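Long-range contacts in monovalent Na+/H+ antiporter subunit A (PDB 7D3U), which is probably an antiporter subunit of a membrane complex that exchanges monovalent cations such as sodium for protons: residues Cys270-Ala275 against Ala406-Ala411; Ile202-Ala207 against Val260-Leu265. One frame throughout, in Å; residues are numbered along the deposited sequence.

Contact 1. Residues Cys270-Ala275 against Ala406-Ala411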
loop_
_atom_site.group_PDB
_atom_site.type_symbol
_atom_site.label_atom_id
_atom_site.label_comp_id
_atom_site.label_asym_id
_atom_site.label_seq_id
_atom_site.Cartn_x
_atom_site.Cartn_y
_atom_site.Cartn_z
ATOM N N CYS B 270 21.318 28.740 -31.696
ATOM C CA CYS B 270 21.790 28.287 -30.394
ATOM C C CYS B 270 23.291 28.040 -30.411
ATOM O O CYS B 270 24.003 28.455 -29.488
ATOM C CB CYS B 270 21.046 27.026 -29.963
ATOM S SG CYS B 270 21.634 26.343 -28.403
ATOM N N GLY B 271 23.794 27.380 -31.456
ATOM C CA GLY B 271 25.221 27.147 -31.546
ATOM C C GLY B 271 26.018 28.430 -31.629
ATOM O O GLY B 271 27.093 28.538 -31.042
ATOM N N MET B 272 25.489 29.438 -32.321
ATOM C CA MET B 272 26.247 30.676 -32.437
ATOM C C MET B 272 26.178 31.504 -31.161
ATOM O O MET B 272 27.184 32.103 -30.757
ATOM C CB MET B 272 25.758 31.485 -33.630
ATOM C CG MET B 272 26.410 31.055 -34.917
ATOM S SD MET B 272 28.199 30.926 -34.774
ATOM C CE MET B 272 28.621 32.609 -34.342
ATOM N N THR B 273 25.014 31.550 -30.507
ATOM C CA THR B 273 24.938 32.222 -29.216
ATOM C C THR B 273 25.890 31.582 -28.219
ATOM O O THR B 273 26.614 32.281 -27.503
ATOM C CB THR B 273 23.509 32.200 -28.679
ATOM O OG1 THR B 273 23.006 30.858 -28.699
ATOM C CG2 THR B 273 22.612 33.104 -29.506
ATOM N N THR B 274 25.924 30.246 -28.170
ATOM C CA THR B 274 26.817 29.607 -27.212
ATOM C C THR B 274 28.273 29.712 -27.647
ATOM O O THR B 274 29.158 29.756 -26.794
ATOM C CB THR B 274 26.427 28.145 -26.988
ATOM O OG1 THR B 274 27.183 27.615 -25.895
ATOM C CG2 THR B 274 26.707 27.322 -28.211
ATOM N N ALA B 275 28.547 29.822 -28.949
ATOM C CA ALA B 275 29.917 30.050 -29.388
ATOM C C ALA B 275 30.417 31.406 -28.912
ATOM O O ALA B 275 31.503 31.512 -28.329
ATOM C CB ALA B 275 30.009 29.942 -30.908
ATOM N N ALA B 406 29.572 36.908 -40.229
ATOM C CA ALA B 406 30.019 38.036 -39.421
ATOM C C ALA B 406 29.859 37.780 -37.929
ATOM O O ALA B 406 30.478 38.481 -37.122
ATOM C CB ALA B 406 29.259 39.300 -39.815
ATOM N N LEU B 407 29.030 36.812 -37.544
ATOM C CA LEU B 407 28.971 36.406 -36.142
ATOM C C LEU B 407 30.059 35.388 -35.819
ATOM O O LEU B 407 30.685 35.450 -34.749
ATOM C CB LEU B 407 27.591 35.833 -35.822
ATOM C CG LEU B 407 26.774 36.607 -34.792
ATOM C CD1 LEU B 407 25.455 35.907 -34.526
ATOM C CD2 LEU B 407 27.565 36.775 -33.511
ATOM N N ALA B 408 30.289 34.440 -36.731
ATOM C CA ALA B 408 31.381 33.493 -36.552
ATOM C C ALA B 408 32.727 34.199 -36.521
ATOM O O ALA B 408 33.657 33.721 -35.866
ATOM C CB ALA B 408 31.356 32.444 -37.661
ATOM N N VAL B 409 32.847 35.341 -37.199
ATOM C CA VAL B 409 34.107 36.075 -37.161
ATOM C C VAL B 409 34.318 36.695 -35.783
ATOM O O VAL B 409 35.441 36.732 -35.274
ATOM C CB VAL B 409 34.163 37.119 -38.294
ATOM C CG1 VAL B 409 35.404 37.981 -38.209
ATOM C CG2 VAL B 409 34.090 36.440 -39.645
ATOM N N PHE B 410 33.240 37.143 -35.135
ATOM C CA PHE B 410 33.351 37.624 -33.760
ATOM C C PHE B 410 33.754 36.492 -32.828
ATOM O O PHE B 410 34.651 36.644 -31.984
ATOM C CB PHE B 410 32.023 38.232 -33.312
ATOM C CG PHE B 410 31.938 39.717 -33.501
ATOM C CD1 PHE B 410 31.601 40.256 -34.733
ATOM C CD2 PHE B 410 32.177 40.574 -32.444
ATOM C CE1 PHE B 410 31.515 41.624 -34.903
ATOM C CE2 PHE B 410 32.093 41.941 -32.608
ATOM C CZ PHE B 410 31.762 42.467 -33.839
ATOM N N ALA B 411 33.091 35.344 -32.967
ATOM C CA ALA B 411 33.402 34.210 -32.102
ATOM C C ALA B 411 34.840 33.740 -32.301
ATOM O O ALA B 411 35.530 33.404 -31.333
ATOM C CB ALA B 411 32.415 33.072 -32.356
#
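The carbonyl oxygen of Cys270 is gripped by one backbone bond, from Thr274 N to Cys270 O at 2.9 Å. No hydrogen bond joins 270-275 to 406-411; what bridges them is apolar. Met272 does most of this: its CG stands anti to the carbonyl carbon (chi1 -85°), and further bends at chi2 and chi3 bring the terminal methyl onto the backbone of the other helix. There Met272 CE meets Ala408 N at 3.4 Å and Leu407 CB at 3.7 Å, with the methyls of Ala408 and Ala411 also in contact. One turn on, Ala275 CB and Ala411 CB meet tip to tip at 4.2 Å. The pairings Met272-Ala408 and Ala275-Ala411 advance together by three residues, as a parallel pair requires. Phe302 of helix 288-308 touches Ala408 and Ala411, and Ala275 O accepts a bond from Ser298 OG. With axes 9.8 Å apart at closest and crossing at 30°, this is a parallel transmembrane helix pair of the antiporter domain related to complex I.

Contact 2. Residues Ile202-Ala207 against Val260-Leu265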
loop_
_atom_site.group_PDB
_atom_site.type_symbol
_atom_site.label_atom_id
_atom_site.label_comp_id
_atom_site.label_asym_id
_atom_site.label_seq_id
_atom_site.Cartn_x
_atom_site.Cartn_y
_atom_site.Cartn_z
ATOM N N ILE B 202 10.493 16.184 -34.134
ATOM C CA ILE B 202 11.658 15.323 -33.968
ATOM C C ILE B 202 12.939 16.148 -33.969
ATOM O O ILE B 202 13.873 15.869 -33.208
ATOM C CB ILE B 202 11.676 14.235 -35.056
ATOM C CG1 ILE B 202 10.514 13.270 -34.849
ATOM C CG2 ILE B 202 12.982 13.471 -35.030
ATOM C CD1 ILE B 202 10.443 12.710 -33.454
ATOM N N ALA B 203 12.998 17.189 -34.803
ATOM C CA ALA B 203 14.172 18.050 -34.831
ATOM C C ALA B 203 14.349 18.778 -33.510
ATOM O O ALA B 203 15.466 18.874 -32.994
ATOM C CB ALA B 203 14.062 19.047 -35.980
ATOM N N VAL B 204 13.255 19.290 -32.942
ATOM C CA VAL B 204 13.355 19.976 -31.658
ATOM C C VAL B 204 13.795 19.007 -30.567
ATOM O O VAL B 204 14.677 19.321 -29.757
ATOM C CB VAL B 204 12.020 20.656 -31.310
ATOM C CG1 VAL B 204 11.955 20.967 -29.829
ATOM C CG2 VAL B 204 11.853 21.923 -32.121
ATOM N N LEU B 205 13.209 17.808 -30.543
ATOM C CA LEU B 205 13.565 16.832 -29.518
ATOM C C LEU B 205 15.027 16.422 -29.627
ATOM O O LEU B 205 15.726 16.322 -28.614
ATOM C CB LEU B 205 12.661 15.606 -29.622
ATOM C CG LEU B 205 11.222 15.790 -29.153
ATOM C CD1 LEU B 205 10.482 14.474 -29.229
ATOM C CD2 LEU B 205 11.187 16.344 -27.744
ATOM N N ILE B 206 15.519 16.208 -30.845
ATOM C CA ILE B 206 16.897 15.757 -30.997
ATOM C C ILE B 206 17.881 16.894 -30.754
ATOM O O ILE B 206 18.961 16.674 -30.193
ATOM C CB ILE B 206 17.082 15.113 -32.378
ATOM C CG1 ILE B 206 16.619 13.662 -32.327
ATOM C CG2 ILE B 206 18.527 15.186 -32.830
ATOM C CD1 ILE B 206 16.379 13.066 -33.671
ATOM N N ALA B 207 17.533 18.123 -31.142
ATOM C CA ALA B 207 18.378 19.260 -30.806
ATOM C C ALA B 207 18.487 19.427 -29.298
ATOM O O ALA B 207 19.572 19.698 -28.774
ATOM C CB ALA B 207 17.832 20.532 -31.452
ATOM N N VAL B 260 14.363 21.090 -42.710
ATOM C CA VAL B 260 13.248 21.577 -41.904
ATOM C C VAL B 260 13.676 22.888 -41.250
ATOM O O VAL B 260 14.739 22.928 -40.613
ATOM C CB VAL B 260 12.817 20.549 -40.854
ATOM C CG1 VAL B 260 11.900 19.524 -41.483
ATOM C CG2 VAL B 260 14.024 19.855 -40.276
ATOM N N PRO B 261 12.897 23.965 -41.385
ATOM C CA PRO B 261 13.374 25.275 -40.911
ATOM C C PRO B 261 13.623 25.338 -39.415
ATOM O O PRO B 261 14.560 26.024 -38.981
ATOM C CB PRO B 261 12.246 26.224 -41.337
ATOM C CG PRO B 261 11.553 25.517 -42.453
ATOM C CD PRO B 261 11.615 24.069 -42.095
ATOM N N VAL B 262 12.814 24.648 -38.607
ATOM C CA VAL B 262 12.995 24.740 -37.164
ATOM C C VAL B 262 14.318 24.115 -36.747
ATOM O O VAL B 262 14.978 24.610 -35.830
ATOM C CB VAL B 262 11.809 24.103 -36.420
ATOM C CG1 VAL B 262 11.743 22.620 -36.691
ATOM C CG2 VAL B 262 11.922 24.362 -34.929
ATOM N N TRP B 263 14.744 23.048 -37.421
ATOM C CA TRP B 263 16.039 22.452 -37.118
ATOM C C TRP B 263 17.165 23.418 -37.441
ATOM O O TRP B 263 18.054 23.651 -36.614
ATOM C CB TRP B 263 16.208 21.151 -37.897
ATOM C CG TRP B 263 17.612 20.641 -37.995
ATOM C CD1 TRP B 263 18.580 21.062 -38.858
ATOM C CD2 TRP B 263 18.192 19.579 -37.233
ATOM N NE1 TRP B 263 19.731 20.342 -38.666
ATOM C CE2 TRP B 263 19.518 19.423 -37.674
ATOM C CE3 TRP B 263 17.721 18.748 -36.214
ATOM C CZ2 TRP B 263 20.376 18.476 -37.131
ATOM C CZ3 TRP B 263 18.574 17.810 -35.677
ATOM C CH2 TRP B 263 19.885 17.680 -36.136
ATOM N N ASN B 264 17.153 23.974 -38.653
ATOM C CA ASN B 264 18.176 24.933 -39.052
ATOM C C ASN B 264 18.262 26.084 -38.061
ATOM O O ASN B 264 19.353 26.458 -37.621
ATOM C CB ASN B 264 17.883 25.454 -40.457
ATOM C CG ASN B 264 18.270 24.469 -41.531
ATOM O OD1 ASN B 264 18.993 23.509 -41.275
ATOM N ND2 ASN B 264 17.793 24.701 -42.747
ATOM N N LEU B 265 17.114 26.646 -37.681
ATOM C CA LEU B 265 17.123 27.788 -36.774
ATOM C C LEU B 265 17.617 27.390 -35.387
ATOM O O LEU B 265 18.539 28.010 -34.844
ATOM C CB LEU B 265 15.729 28.404 -36.693
ATOM C CG LEU B 265 15.574 29.563 -35.713
ATOM C CD1 LEU B 265 14.961 30.759 -36.414
ATOM C CD2 LEU B 265 14.727 29.148 -34.523
#
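Helices 202-207 and 261-265 run nearly parallel, their directions 24° apart and their axes 8.8 Å apart at closest, with Ala203 CA only 5.3 Å from Trp263 CA. The second helix starts here: Val260 holds the N-cap position, and its carbonyl oxygen accepts a bond from Asn264 N. At the closest backbone approach the side chain is only a methyl, Ala203 CB, which points toward the partner helix and rests against Trp263 CB at 3.6 Å. The indole is brought toward the first helix by a CG anti to the backbone N (chi1 163°), and its six-membered ring presents an edge rather than a face. Ala203 CB lies 3.7 Å from Trp263 CE3, and further along the same edge Ile206 CG2 lies 3.9 Å from Trp263 CZ3. On the flank away from the indole, two valine branches touch, Val204 CG2 to Val262 CG2 at 3.7 Å, the side chains lying crosswise. Val262 CG1, flanked by both backbone N and C (chi1 65°), and Val260 CG2 both lie against the Ala203 methyl. No hydrogen bond crosses, so the joint is wholly apolar. Helix 243-252 borders the indole side, where Leu250 touches both Trp263 and Ile206, while helix 166-178 packs against Ile202, Leu205 and Ile206.

In the fold
Helix 261-284 is common to both contacts: contact 2 uses its N-terminal start, and contact 1 its middle, nearly three turns further on. It thus ties helix 196-213 to helix 402-423, and all four segments lie within the antiporter transmembrane region related to complex I. The centres of the two contacts are 18 Å apart, and their nearest atoms come to about 4 Å without touching. Along the chain both segments of contact 2 come before those of contact 1. Bound dodecyl-beta-D-maltoside lies about 6 Å from the side chain of Leu407 and about 8 Å from that of Val262, and detergent also touches Pro261 and Asn264; the rims of these largely buried contacts therefore probably face the membrane.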